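Endoglucanase (Ruminococcus champanellensis, PDB 6WQV) probably cleaves internal beta-1,4 linkages of cellulose and related plant polysaccharides such as xylan, acting as a broad-specificity family 5 endoglucanase. Local coordinates at residues I240-P245 / Q267-E272. Residues are numbered along the deposited sequence; the frame is centred on the assembly and turned at random.
Sequences IHSYSP and QWTLQE. With GLC (alpha-D-glucopyranose), chain E.
Ser242 OG and Ser244 OG share a 2.7 Å hydrogen bond, either hydroxyl being able to donate, and the pair meets the methyl CG2 of Thr269 on helix 263-278. That methyl lies 3.6 Å from Ser244 OG and 3.7 Å from Ser242 OG, so it packs against both oxygens at once. Thr269 suits the place because its branches divide the work: CG2, anti to its own backbone N, is directed at the serines, while OG1 donates to Gln265 O, four residues earlier in the same helix. Serine suits the two loop positions, since the CB atoms of Ser242 and Ser244 are both directed toward the helix and their short side chains can join, bridging Tyr243, the centre of an inverse gamma turn. The alternate residues, His241 and Tyr243, face the glycan pocket. His241 ND1 and the anomeric O1 of the bound alpha-D-glucopyranose share a bent hydrogen bond of 2.9 Å (143°), either able to donate, and Tyr243 OH, bonded to Gln288, comes within 3.5 Å of the glucose C5. In this TIM barrel, the shared serine bond gives each hydroxyl a polar partner beside a methyl that can offer none, which probably eases the burial of Ser242.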
loop_
_atom_site.group_PDB
_atom_site.type_symbol
_atom_site.label_atom_id
_atom_site.label_comp_id
_atom_site.label_asym_id
_atom_site.label_seq_id
_atom_site.Cartn_x
_atom_site.Cartn_y
_atom_site.Cartn_z
ATOM N N ILE A 240 1.524 3.697 6.925
ATOM C CA ILE A 240 2.849 4.288 6.886
ATOM C C ILE A 240 3.745 3.353 6.080
ATOM O O ILE A 240 3.779 2.145 6.346
ATOM C CB ILE A 240 3.412 4.467 8.305
ATOM C CG1 ILE A 240 2.559 5.447 9.129
ATOM C CG2 ILE A 240 4.871 4.893 8.236
ATOM C CD1 ILE A 240 2.410 6.844 8.543
ATOM N N HIS A 241 4.463 3.896 5.101
ATOM C CA HIS A 241 5.545 3.156 4.456
ATOM C C HIS A 241 6.835 3.495 5.197
ATOM O O HIS A 241 7.099 4.663 5.514
ATOM C CB HIS A 241 5.685 3.531 2.979
ATOM C CG HIS A 241 4.423 3.371 2.183
ATOM N ND1 HIS A 241 4.370 3.621 0.826
ATOM C CD2 HIS A 241 3.170 3.020 2.547
ATOM C CE1 HIS A 241 3.136 3.432 0.395
ATOM N NE2 HIS A 241 2.388 3.064 1.418
ATOM N N SER A 242 7.640 2.474 5.505
ATOM C CA SER A 242 8.837 2.702 6.315
ATOM C C SER A 242 9.991 1.824 5.833
ATOM O O SER A 242 10.268 0.754 6.381
ATOM C CB SER A 242 8.544 2.527 7.812
ATOM O OG SER A 242 9.604 3.019 8.613
ATOM N N TYR A 243 10.684 2.307 4.804
ATOM C CA TYR A 243 11.873 1.639 4.275
ATOM C C TYR A 243 13.057 2.129 5.095
ATOM O O TYR A 243 13.798 3.034 4.702
ATOM C CB TYR A 243 12.051 1.973 2.804
ATOM C CG TYR A 243 11.016 1.407 1.873
ATOM C CD1 TYR A 243 9.792 2.029 1.694
ATOM C CD2 TYR A 243 11.284 0.273 1.124
ATOM C CE1 TYR A 243 8.850 1.525 0.807
ATOM C CE2 TYR A 243 10.354 -0.236 0.237
ATOM C CZ TYR A 243 9.137 0.382 0.090
ATOM O OH TYR A 243 8.220 -0.133 -0.794
ATOM N N SER A 244 13.239 1.509 6.260
ATOM C CA SER A 244 14.117 2.031 7.285
ATOM C C SER A 244 15.127 0.976 7.710
ATOM O O SER A 244 14.769 -0.205 7.848
ATOM C CB SER A 244 13.282 2.442 8.506
ATOM O OG SER A 244 12.200 3.280 8.124
ATOM N N PRO A 245 16.391 1.363 7.944
ATOM C CA PRO A 245 16.934 2.722 7.753
ATOM C C PRO A 245 17.130 3.062 6.277
ATOM O O PRO A 245 17.503 2.191 5.497
ATOM C CB PRO A 245 18.268 2.674 8.491
ATOM C CG PRO A 245 18.685 1.243 8.424
ATOM C CD PRO A 245 17.396 0.450 8.518
ATOM N N GLN A 267 14.672 0.444 16.189
ATOM C CA GLN A 267 13.731 0.477 17.303
ATOM C C GLN A 267 13.122 1.864 17.452
ATOM O O GLN A 267 11.910 1.997 17.665
ATOM C CB GLN A 267 14.433 0.044 18.589
ATOM C CG GLN A 267 13.548 0.052 19.826
ATOM C CD GLN A 267 13.468 1.412 20.494
ATOM O OE1 GLN A 267 14.423 2.192 20.465
ATOM N NE2 GLN A 267 12.331 1.701 21.115
ATOM N N TRP A 268 13.943 2.907 17.330
ATOM C CA TRP A 268 13.427 4.265 17.474
ATOM C C TRP A 268 12.417 4.574 16.380
ATOM O O TRP A 268 11.339 5.117 16.647
ATOM C CB TRP A 268 14.576 5.269 17.421
ATOM C CG TRP A 268 14.130 6.683 17.633
ATOM C CD1 TRP A 268 14.045 7.338 18.827
ATOM C CD2 TRP A 268 13.697 7.617 16.631
ATOM N NE1 TRP A 268 13.590 8.620 18.634
ATOM C CE2 TRP A 268 13.370 8.817 17.296
ATOM C CE3 TRP A 268 13.554 7.557 15.241
ATOM C CZ2 TRP A 268 12.909 9.946 16.619
ATOM C CZ3 TRP A 268 13.099 8.682 14.570
ATOM C CH2 TRP A 268 12.783 9.858 15.261
ATOM N N THR A 269 12.753 4.234 15.135
ATOM C CA THR A 269 11.870 4.526 14.012
ATOM C C THR A 269 10.524 3.836 14.171
ATOM O O THR A 269 9.471 4.456 13.981
ATOM C CB THR A 269 12.566 4.107 12.715
ATOM O OG1 THR A 269 13.725 4.931 12.526
ATOM C CG2 THR A 269 11.627 4.232 11.528
ATOM N N LEU A 270 10.531 2.549 14.525
ATOM C CA LEU A 270 9.272 1.822 14.648
ATOM C C LEU A 270 8.494 2.278 15.873
ATOM O O LEU A 270 7.261 2.375 15.830
ATOM C CB LEU A 270 9.537 0.314 14.654
ATOM C CG LEU A 270 10.145 -0.186 13.341
ATOM C CD1 LEU A 270 10.537 -1.652 13.425
ATOM C CD2 LEU A 270 9.191 0.021 12.162
ATOM N N GLN A 271 9.195 2.583 16.967
ATOM C CA GLN A 271 8.537 3.133 18.147
ATOM C C GLN A 271 7.836 4.448 17.831
ATOM O O GLN A 271 6.783 4.744 18.410
ATOM C CB GLN A 271 9.566 3.334 19.260
ATOM C CG GLN A 271 9.021 3.915 20.547
ATOM C CD GLN A 271 10.100 4.088 21.611
ATOM O OE1 GLN A 271 10.099 3.391 22.627
ATOM N NE2 GLN A 271 11.026 5.015 21.379
ATOM N N GLU A 272 8.391 5.243 16.910
ATOM C CA GLU A 272 7.749 6.507 16.555
ATOM C C GLU A 272 6.410 6.270 15.865
ATOM O O GLU A 272 5.452 7.025 16.082
ATOM C CB GLU A 272 8.665 7.330 15.649
ATOM C CG GLU A 272 9.830 7.977 16.362
ATOM C CD GLU A 272 9.386 8.996 17.385
ATOM O OE1 GLU A 272 8.881 10.064 16.979
ATOM O OE2 GLU A 272 9.531 8.723 18.596
HETATM C C1 GLC E . 6.692 3.810 -2.389
HETATM C C2 GLC E . 5.813 3.393 -3.552
HETATM C C3 GLC E . 6.209 2.256 -4.392
HETATM C C4 GLC E . 7.682 2.322 -4.717
HETATM C C5 GLC E . 8.419 2.251 -3.401
HETATM C C6 GLC E . 9.924 2.082 -3.524
HETATM O O1 GLC E . 6.414 3.258 -1.170
HETATM O O2 GLC E . 4.458 3.247 -3.026
HETATM O O3 GLC E . 5.414 2.341 -5.634
HETATM O O4 GLC E . 8.018 1.240 -5.591
HETATM O O5 GLC E . 8.165 3.503 -2.647
HETATM O O6 GLC E . 10.499 3.153 -4.136
#